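Local coordinates for protein DnaJ homolog subfamily C member 10 (Mus musculus, PDB 3APQ) that reduces disulfide bonds in the endoplasmic reticulum, serving both the correct folding of proteins and the degradation of misfolded ones, at residues Ala180-Asn185 and Val194-Gln199; Pro134-Phe139 and Leu147-Val152; Ile48-Glu53 and Lys70-Asn75. All coordinates share one frame; numbering follows the deposited sequence.

Interaction 1 of 3, residues Ala180-Asn185 and Val194-Gln199; sequences AAVKYN and VAFAMQ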
loop_
_atom_site.group_PDB
_atom_site.type_symbol
_atom_site.label_atom_id
_atom_site.label_comp_id
_atom_site.label_asym_id
_atom_site.label_seq_id
_atom_site.Cartn_x
_atom_site.Cartn_y
_atom_site.Cartn_z
ATOM N N ALA A 180 7.735 19.648 11.939
ATOM C CA ALA A 180 8.087 18.311 12.448
ATOM C C ALA A 180 6.815 17.439 12.429
ATOM O O ALA A 180 5.737 17.934 12.756
ATOM C CB ALA A 180 8.680 18.403 13.877
ATOM N N ALA A 181 6.931 16.178 12.013
ATOM C CA ALA A 181 5.828 15.238 12.090
ATOM C C ALA A 181 5.283 15.119 13.514
ATOM O O ALA A 181 6.046 15.188 14.489
ATOM C CB ALA A 181 6.294 13.869 11.620
ATOM N N VAL A 182 3.967 14.993 13.644
ATOM C CA VAL A 182 3.330 14.774 14.934
ATOM C C VAL A 182 2.632 13.396 14.946
ATOM O O VAL A 182 1.769 13.105 14.099
ATOM C CB VAL A 182 2.324 15.902 15.230
ATOM C CG1 VAL A 182 1.464 15.570 16.471
ATOM C CG2 VAL A 182 3.051 17.283 15.343
ATOM N N LYS A 183 2.977 12.573 15.924
ATOM C CA LYS A 183 2.333 11.280 16.110
ATOM C C LYS A 183 0.965 11.443 16.782
ATOM O O LYS A 183 0.844 12.177 17.774
ATOM C CB LYS A 183 3.216 10.408 16.990
ATOM C CG LYS A 183 2.708 9.023 17.174
ATOM C CD LYS A 183 3.650 8.194 18.014
ATOM C CE LYS A 183 3.141 6.748 18.069
ATOM N NZ LYS A 183 4.228 5.868 18.641
ATOM N N TYR A 184 -0.021 10.709 16.278
ATOM C CA TYR A 184 -1.329 10.621 16.904
ATOM C C TYR A 184 -1.239 9.603 18.029
ATOM O O TYR A 184 -0.732 8.479 17.809
ATOM C CB TYR A 184 -2.388 10.156 15.880
ATOM C CG TYR A 184 -3.739 9.756 16.496
ATOM C CD1 TYR A 184 -4.706 10.717 16.790
ATOM C CD2 TYR A 184 -4.056 8.406 16.724
ATOM C CE1 TYR A 184 -5.943 10.353 17.341
ATOM C CE2 TYR A 184 -5.272 8.039 17.272
ATOM C CZ TYR A 184 -6.204 9.017 17.576
ATOM O OH TYR A 184 -7.409 8.641 18.064
ATOM N N ASN A 185 -1.731 9.994 19.211
ATOM C CA ASN A 185 -1.758 9.105 20.366
ATOM C C ASN A 185 -3.117 8.881 21.034
ATOM O O ASN A 185 -3.175 8.456 22.196
ATOM C CB ASN A 185 -0.736 9.550 21.424
ATOM C CG ASN A 185 0.690 9.169 21.054
ATOM O OD1 ASN A 185 1.027 7.982 20.866
ATOM N ND2 ASN A 185 1.544 10.179 20.958
ATOM N N VAL A 194 -10.938 12.479 13.864
ATOM C CA VAL A 194 -11.499 13.723 13.288
ATOM C C VAL A 194 -11.049 14.955 14.084
ATOM O O VAL A 194 -10.526 15.888 13.490
ATOM C CB VAL A 194 -12.997 13.695 13.194
ATOM C CG1 VAL A 194 -13.531 15.084 12.788
ATOM C CG2 VAL A 194 -13.468 12.615 12.156
ATOM N N ALA A 195 -11.169 14.895 15.424
ATOM C CA ALA A 195 -10.796 16.019 16.320
ATOM C C ALA A 195 -9.302 16.307 16.231
ATOM O O ALA A 195 -8.859 17.457 16.256
ATOM C CB ALA A 195 -11.173 15.706 17.738
ATOM N N PHE A 196 -8.519 15.259 16.080
ATOM C CA PHE A 196 -7.086 15.450 15.914
ATOM C C PHE A 196 -6.752 16.064 14.557
ATOM O O PHE A 196 -5.950 16.993 14.504
ATOM C CB PHE A 196 -6.342 14.132 16.107
ATOM C CG PHE A 196 -4.868 14.194 15.827
ATOM C CD1 PHE A 196 -3.964 14.601 16.806
ATOM C CD2 PHE A 196 -4.378 13.746 14.614
ATOM C CE1 PHE A 196 -2.577 14.614 16.552
ATOM C CE2 PHE A 196 -2.986 13.740 14.336
ATOM C CZ PHE A 196 -2.084 14.157 15.291
ATOM N N ALA A 197 -7.301 15.503 13.481
ATOM C CA ALA A 197 -7.016 15.991 12.150
ATOM C C ALA A 197 -7.462 17.443 12.024
ATOM O O ALA A 197 -6.730 18.288 11.477
ATOM C CB ALA A 197 -7.695 15.149 11.106
ATOM N N MET A 198 -8.624 17.737 12.591
ATOM C CA MET A 198 -9.205 19.066 12.458
ATOM C C MET A 198 -8.443 20.122 13.244
ATOM O O MET A 198 -8.385 21.274 12.807
ATOM C CB MET A 198 -10.663 19.060 12.893
ATOM C CG MET A 198 -11.582 18.374 11.917
ATOM S SD MET A 198 -11.513 19.039 10.256
ATOM C CE MET A 198 -12.266 20.651 10.609
ATOM N N GLN A 199 -7.862 19.796 14.397
ATOM C CA GLN A 199 -6.981 20.820 14.976
ATOM C C GLN A 199 -5.808 21.160 14.059
ATOM O O GLN A 199 -5.406 22.294 13.975
ATOM C CB GLN A 199 -6.542 20.531 16.425
ATOM C CG GLN A 199 -5.518 19.489 16.575
ATOM C CD GLN A 199 -5.369 19.069 18.032
ATOM O OE1 GLN A 199 -4.381 19.399 18.668
ATOM N NE2 GLN A 199 -6.367 18.350 18.566
#

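Interaction 2 of 3, residues Pro134-Phe139 and Leu147-Val152; sequences PTWREF and LRIGAV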
loop_
_atom_site.group_PDB
_atom_site.type_symbol
_atom_site.label_atom_id
_atom_site.label_comp_id
_atom_site.label_asym_id
_atom_site.label_seq_id
_atom_site.Cartn_x
_atom_site.Cartn_y
_atom_site.Cartn_z
ATOM N N PRO A 134 -11.406 -0.304 9.366
ATOM C CA PRO A 134 -12.709 0.245 9.017
ATOM C C PRO A 134 -12.880 1.677 9.495
ATOM O O PRO A 134 -13.544 2.448 8.816
ATOM C CB PRO A 134 -13.692 -0.691 9.750
ATOM C CG PRO A 134 -12.976 -1.981 9.749
ATOM C CD PRO A 134 -11.551 -1.588 10.089
ATOM N N THR A 135 -12.344 2.008 10.665
ATOM C CA THR A 135 -12.414 3.374 11.202
ATOM C C THR A 135 -11.585 4.339 10.378
ATOM O O THR A 135 -12.056 5.441 10.104
ATOM C CB THR A 135 -11.887 3.417 12.627
ATOM O OG1 THR A 135 -12.612 2.480 13.413
ATOM C CG2 THR A 135 -12.015 4.829 13.276
ATOM N N TRP A 136 -10.373 3.931 9.945
ATOM C CA TRP A 136 -9.577 4.794 9.099
ATOM C C TRP A 136 -10.399 5.129 7.821
ATOM O O TRP A 136 -10.376 6.254 7.341
ATOM C CB TRP A 136 -8.271 4.083 8.747
ATOM C CG TRP A 136 -7.231 4.956 8.103
ATOM C CD1 TRP A 136 -6.765 4.882 6.821
ATOM C CD2 TRP A 136 -6.581 6.093 8.709
ATOM N NE1 TRP A 136 -5.809 5.871 6.608
ATOM C CE2 TRP A 136 -5.694 6.629 7.748
ATOM C CE3 TRP A 136 -6.646 6.677 9.989
ATOM C CZ2 TRP A 136 -4.868 7.752 8.013
ATOM C CZ3 TRP A 136 -5.839 7.809 10.259
ATOM C CH2 TRP A 136 -4.965 8.317 9.285
ATOM N N ARG A 137 -11.076 4.141 7.244
ATOM C CA ARG A 137 -11.895 4.367 6.047
ATOM C C ARG A 137 -13.066 5.334 6.325
ATOM O O ARG A 137 -13.336 6.218 5.522
ATOM C CB ARG A 137 -12.515 3.056 5.565
ATOM C CG ARG A 137 -11.502 2.037 5.035
ATOM C CD ARG A 137 -12.235 0.733 4.727
ATOM N NE ARG A 137 -11.229 -0.201 4.232
ATOM C CZ ARG A 137 -10.908 -1.338 4.828
ATOM N NH1 ARG A 137 -11.621 -1.771 5.889
ATOM N NH2 ARG A 137 -9.903 -2.068 4.323
ATOM N N GLU A 138 -13.750 5.153 7.473
ATOM C CA GLU A 138 -14.893 6.008 7.828
ATOM C C GLU A 138 -14.407 7.444 8.090
ATOM O O GLU A 138 -15.039 8.436 7.654
ATOM C CB GLU A 138 -15.648 5.442 9.065
ATOM C CG GLU A 138 -16.821 6.364 9.525
ATOM C CD GLU A 138 -17.529 5.899 10.829
ATOM O OE1 GLU A 138 -16.852 5.309 11.726
ATOM O OE2 GLU A 138 -18.751 6.174 10.949
ATOM N N PHE A 139 -13.270 7.546 8.776
ATOM C CA PHE A 139 -12.664 8.849 9.054
ATOM C C PHE A 139 -12.297 9.558 7.733
ATOM O O PHE A 139 -12.574 10.768 7.549
ATOM C CB PHE A 139 -11.428 8.611 9.944
ATOM C CG PHE A 139 -10.411 9.699 9.885
ATOM C CD1 PHE A 139 -10.677 10.941 10.430
ATOM C CD2 PHE A 139 -9.184 9.483 9.293
ATOM C CE1 PHE A 139 -9.716 11.952 10.381
ATOM C CE2 PHE A 139 -8.246 10.489 9.213
ATOM C CZ PHE A 139 -8.525 11.739 9.772
ATOM N N LEU A 147 -8.088 17.611 4.326
ATOM C CA LEU A 147 -6.666 17.342 4.341
ATOM C C LEU A 147 -6.457 16.032 3.589
ATOM O O LEU A 147 -7.436 15.354 3.176
ATOM C CB LEU A 147 -6.119 17.233 5.794
ATOM C CG LEU A 147 -6.513 15.990 6.589
ATOM C CD1 LEU A 147 -5.499 15.794 7.794
ATOM C CD2 LEU A 147 -8.003 16.008 7.048
ATOM N N ARG A 148 -5.194 15.672 3.377
ATOM C CA ARG A 148 -4.906 14.461 2.620
ATOM C C ARG A 148 -4.700 13.294 3.565
ATOM O O ARG A 148 -3.937 13.376 4.555
ATOM C CB ARG A 148 -3.636 14.618 1.768
ATOM C CG ARG A 148 -3.578 15.900 0.981
ATOM C CD ARG A 148 -4.509 15.912 -0.203
ATOM N NE ARG A 148 -4.500 14.785 -1.147
ATOM C CZ ARG A 148 -3.751 14.635 -2.241
ATOM N NH1 ARG A 148 -2.845 15.518 -2.617
ATOM N NH2 ARG A 148 -3.960 13.568 -3.029
ATOM N N ILE A 149 -5.330 12.172 3.219
ATOM C CA ILE A 149 -5.271 11.006 4.061
ATOM C C ILE A 149 -4.511 9.923 3.289
ATOM O O ILE A 149 -4.856 9.574 2.136
ATOM C CB ILE A 149 -6.701 10.474 4.464
ATOM C CG1 ILE A 149 -7.573 11.565 5.135
ATOM C CG2 ILE A 149 -6.593 9.098 5.203
ATOM C CD1 ILE A 149 -6.940 12.257 6.330
ATOM N N GLY A 150 -3.479 9.399 3.957
ATOM C CA GLY A 150 -2.549 8.405 3.350
ATOM C C GLY A 150 -2.436 7.107 4.136
ATOM O O GLY A 150 -2.896 6.999 5.288
ATOM N N ALA A 151 -1.828 6.123 3.496
ATOM C CA ALA A 151 -1.523 4.855 4.128
ATOM C C ALA A 151 -0.204 4.414 3.561
ATOM O O ALA A 151 0.067 4.636 2.365
ATOM C CB ALA A 151 -2.636 3.820 3.797
ATOM N N VAL A 152 0.647 3.830 4.404
ATOM C CA VAL A 152 1.919 3.257 3.945
ATOM C C VAL A 152 2.002 1.792 4.401
ATOM O O VAL A 152 1.866 1.489 5.586
ATOM C CB VAL A 152 3.139 4.027 4.451
ATOM C CG1 VAL A 152 4.417 3.211 4.212
ATOM C CG2 VAL A 152 3.295 5.393 3.770
#

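Interaction 3 of 3, residues Ile48-Glu53 and Lys70-Asn75; sequences INRAYE and KGLEDN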
loop_
_atom_site.group_PDB
_atom_site.type_symbol
_atom_site.label_atom_id
_atom_site.label_comp_id
_atom_site.label_asym_id
_atom_site.label_seq_id
_atom_site.Cartn_x
_atom_site.Cartn_y
_atom_site.Cartn_z
ATOM N N ILE A 48 2.802 -15.788 -12.192
ATOM C CA ILE A 48 2.034 -14.546 -11.924
ATOM C C ILE A 48 2.692 -13.836 -10.743
ATOM O O ILE A 48 2.857 -12.616 -10.742
ATOM C CB ILE A 48 0.517 -14.854 -11.584
ATOM C CG1 ILE A 48 -0.284 -15.380 -12.755
ATOM C CG2 ILE A 48 -0.193 -13.634 -11.009
ATOM C CD1 ILE A 48 0.361 -15.209 -14.110
ATOM N N ASN A 49 3.017 -14.594 -9.682
ATOM C CA ASN A 49 3.682 -13.983 -8.517
ATOM C C ASN A 49 5.020 -13.311 -8.862
ATOM O O ASN A 49 5.310 -12.231 -8.369
ATOM C CB ASN A 49 3.887 -14.988 -7.359
ATOM C CG ASN A 49 4.171 -14.276 -6.036
ATOM O OD1 ASN A 49 3.422 -13.369 -5.617
ATOM N ND2 ASN A 49 5.281 -14.619 -5.420
ATOM N N ARG A 50 5.821 -13.950 -9.730
ATOM C CA ARG A 50 7.130 -13.425 -10.129
ATOM C C ARG A 50 6.953 -12.103 -10.873
ATOM O O ARG A 50 7.690 -11.123 -10.596
ATOM C CB ARG A 50 7.849 -14.479 -11.002
ATOM C CG ARG A 50 9.101 -14.090 -11.629
ATOM C CD ARG A 50 9.643 -15.387 -12.351
ATOM N NE ARG A 50 10.904 -15.132 -13.030
ATOM C CZ ARG A 50 11.012 -14.626 -14.249
ATOM N NH1 ARG A 50 9.922 -14.338 -14.939
ATOM N NH2 ARG A 50 12.220 -14.403 -14.782
ATOM N N ALA A 51 5.979 -12.086 -11.784
ATOM C CA ALA A 51 5.536 -10.831 -12.473
ATOM C C ALA A 51 5.171 -9.720 -11.488
ATOM O O ALA A 51 5.716 -8.603 -11.550
ATOM C CB ALA A 51 4.376 -11.111 -13.410
ATOM N N TYR A 52 4.226 -10.018 -10.604
ATOM C CA TYR A 52 3.813 -9.067 -9.576
ATOM C C TYR A 52 5.005 -8.571 -8.748
ATOM O O TYR A 52 5.122 -7.372 -8.461
ATOM C CB TYR A 52 2.671 -9.609 -8.658
ATOM C CG TYR A 52 2.422 -8.654 -7.538
ATOM C CD1 TYR A 52 1.878 -7.369 -7.801
ATOM C CD2 TYR A 52 2.773 -8.982 -6.205
ATOM C CE1 TYR A 52 1.700 -6.413 -6.744
ATOM C CE2 TYR A 52 2.573 -8.059 -5.157
ATOM C CZ TYR A 52 2.048 -6.786 -5.440
ATOM O OH TYR A 52 1.908 -5.879 -4.422
ATOM N N GLU A 53 5.900 -9.459 -8.327
ATOM C CA GLU A 53 7.003 -8.976 -7.477
ATOM C C GLU A 53 7.975 -8.035 -8.196
ATOM O O GLU A 53 8.666 -7.210 -7.573
ATOM C CB GLU A 53 7.721 -10.119 -6.758
ATOM C CG GLU A 53 6.727 -10.908 -5.884
ATOM C CD GLU A 53 7.342 -11.649 -4.737
ATOM O OE1 GLU A 53 8.437 -12.249 -4.904
ATOM O OE2 GLU A 53 6.702 -11.629 -3.652
ATOM N N LYS A 70 16.299 -8.776 -17.751
ATOM C CA LYS A 70 17.719 -8.726 -17.472
ATOM C C LYS A 70 17.987 -8.917 -15.962
ATOM O O LYS A 70 17.287 -8.312 -15.124
ATOM C CB LYS A 70 18.256 -7.374 -17.964
ATOM C CG LYS A 70 19.742 -7.234 -17.749
ATOM C CD LYS A 70 20.152 -5.809 -18.006
ATOM C CE LYS A 70 21.644 -5.742 -18.144
ATOM N NZ LYS A 70 22.007 -4.313 -18.380
ATOM N N GLY A 71 18.949 -9.790 -15.629
ATOM C CA GLY A 71 19.309 -10.048 -14.241
ATOM C C GLY A 71 18.298 -10.838 -13.402
ATOM O O GLY A 71 18.576 -11.153 -12.232
ATOM N N LEU A 72 17.143 -11.193 -13.981
ATOM C CA LEU A 72 16.151 -12.037 -13.276
ATOM C C LEU A 72 16.524 -13.509 -13.398
ATOM O O LEU A 72 17.247 -13.879 -14.307
ATOM C CB LEU A 72 14.741 -11.804 -13.845
ATOM C CG LEU A 72 14.208 -10.370 -13.919
ATOM C CD1 LEU A 72 12.718 -10.398 -14.256
ATOM C CD2 LEU A 72 14.455 -9.650 -12.578
ATOM N N GLU A 73 16.047 -14.334 -12.470
ATOM C CA GLU A 73 16.188 -15.794 -12.581
ATOM C C GLU A 73 14.838 -16.432 -12.890
ATOM O O GLU A 73 13.768 -15.914 -12.482
ATOM C CB GLU A 73 16.764 -16.365 -11.294
ATOM C CG GLU A 73 18.023 -15.638 -10.936
ATOM C CD GLU A 73 18.456 -15.877 -9.515
ATOM O OE1 GLU A 73 17.647 -15.663 -8.571
ATOM O OE2 GLU A 73 19.634 -16.252 -9.358
ATOM N N ASP A 74 14.873 -17.550 -13.619
ATOM C CA ASP A 74 13.637 -18.246 -13.978
ATOM C C ASP A 74 12.843 -18.707 -12.743
ATOM O O ASP A 74 11.620 -18.721 -12.767
ATOM C CB ASP A 74 13.916 -19.426 -14.917
ATOM C CG ASP A 74 14.209 -18.972 -16.353
ATOM O OD1 ASP A 74 14.026 -17.771 -16.668
ATOM O OD2 ASP A 74 14.629 -19.806 -17.177
ATOM N N ASN A 75 13.534 -19.060 -11.666
ATOM C CA ASN A 75 12.822 -19.551 -10.475
ATOM C C ASN A 75 12.645 -18.563 -9.306
ATOM O O ASN A 75 12.215 -18.991 -8.234
ATOM C CB ASN A 75 13.478 -20.830 -9.922
ATOM C CG ASN A 75 14.892 -20.580 -9.432
ATOM O OD1 ASN A 75 15.532 -19.601 -9.845
ATOM N ND2 ASN A 75 15.382 -21.436 -8.543
#

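Interaction 1 of 3, residues Ala180-Asn185 and Val194-Gln199
Phe196 reaches out from its helix and lays one face of its ring against Tyr184, and the pair makes a T-shaped stack. The edge is supplied by Tyr184 and the face by Phe196; the ring centroids are 5.2 Å apart and the planes stand at 74°. Tyr184 CD1 is the atom that presses in, 3.6 Å from Phe196 CG, so it sits off-centre, near the rim where the ring joins its CB. Further out, Tyr184 CB lies over the same ring as a CH-pi contact, 4.2 Å from the Phe196 centroid and 20° off the normal. The tyrosine therefore spans the ring from stem to far end. With its CG anti to the backbone N (chi1 174°), Phe196 carries the ring out toward the strand.

Val182 meets the ring at its edge: CG1 lies near the plane of the phenyl group, 4.0 Å from Phe196 CZ. No hydrogen bond crosses between the segments; the join is apolar. The polar end of Tyr184 is used elsewhere, its OH bonding to Ser192 OG and to the backbone N of Arg188, which ties the ring to the first turn of helix 190-202 and to the chain just before it.

In the thioredoxin fold, strand 182-183 is an outermost strand of the sheet, paired with strand 171-175 through Val182 with Ile174 and Tyr184 with Leu172. Helix 190-202 packs on it here, with Phe196 also meeting Phe118 of strand 117-122 and Ile174 of strand 171-175.

Interaction 2 of 3, residues Pro134-Phe139 and Leu147-Val152
Ile149 points from its strand toward the helix and divides its two branches between Trp136 and Phe139. From CB, the CG2 methyl goes to the tryptophan, 3.6 Å from Trp136 CZ2 and equally close to Trp136 NE1, approaching the indole obliquely. The other branch runs through CG1, which is anti to the carbonyl carbon and beside the backbone N (chi1 -55°), and a further turn at chi2 sends CD1 toward the phenylalanine. There the methyl ends 3.6 Å from Phe139 CE2 and 3.8 Å from Phe139 CZ. One isoleucine thus fills the angle between two rings from successive turns of the helix, rings that also touch each other: Phe139 CD2 stands 3.8 Å above one face of the indole.

The next residue adds a polar touch. Trp136 NE1 gives a weak hydrogen bond to Gly150 O, 3.4 Å long and bent to 132° at the hydrogen, with the oxygen at the edge of the indole near its plane. Were Trp136 replaced by an alanine, the CG2 methyl of Ile149 and one flank of Phe139 would probably lose their packing partner, and Gly150 O its weak N-H donor.

The axes of segments 134-139 and 148-152 are nearly antiparallel (156°), 10.2 Å apart at closest approach, and both belong to the beta-alpha-beta unit 117-122, 127-142, 148-153 of the thioredoxin fold. Strand 148-153 lies in the sheet between strands 100-101 and 117-122; Trp136 also meets Phe118 edge-to-face, while Phe139 packs against Leu193 and Val194 of helix 190-202.

Interaction 3 of 3, residues Ile48-Glu53 and Lys70-Asn75
Arg50 leaves its helix with CG anti to the backbone N (chi1 173°) and stays extended as far as NE, which brings its guanidinium group up to the backbone of Glu73. The last torsion, chi4 at -85°, then turns the flat group across the line of the chain.

The grip is side-on and falls on one atom. Arg50 NE bonds to Glu73 O at 3.0 Å with an N-H...O angle of 152°, and Arg50 NH2 bonds to the same Glu73 O at 3.2 Å. The oxygen sits close to the guanidinium plane, at the edge between the two nitrogens. Seen from the carbonyl the two donors differ, NE being tilted modestly from its plane and NH2 standing well above it on the same face. Two bonds to one oxygen should hold the guanidinium against rotation.

Around this grip, Leu72 CB comes to 3.7 Å from Arg50 NH2, obliquely to the flat group. Asp74 OD1 lies 4.3 Å from Arg50 NH2, well out of the guanidinium plane, so its help is likely to be electrostatic alone. The stronger polar partner of Arg50 is Glu69, whose OE1 forms a salt bridge with NH2.

This is a surface contact, and it holds the irregular loop between helices 58-67 and 83-88 against helix 41-55. That helix is one of those that build the J-domain fold, and from it a single arginine clasps a main-chain carbonyl of the loop.

Along the chain the contacts come in series: interaction 3 closes first, then interaction 2, then interaction 1. Interactions 1 and 2 belong to the thioredoxin domain, have centres 13 Å apart and reach the same sheet. They touch directly, since Val194 and Ala197 of helix 190-202 pack on Phe139 and Ala197 also meets Leu147, so helices 127-142 and 190-202 pack directly on each other. Interaction 3 stands apart, joining a J-domain helix to the loop after helix 58-67, with its centre 33 Å from interaction 2 and 41 Å from interaction 1. The arrangement matches a two-domain fragment, in which chaperone-recruiting and thioredoxin parts each have their own contacts.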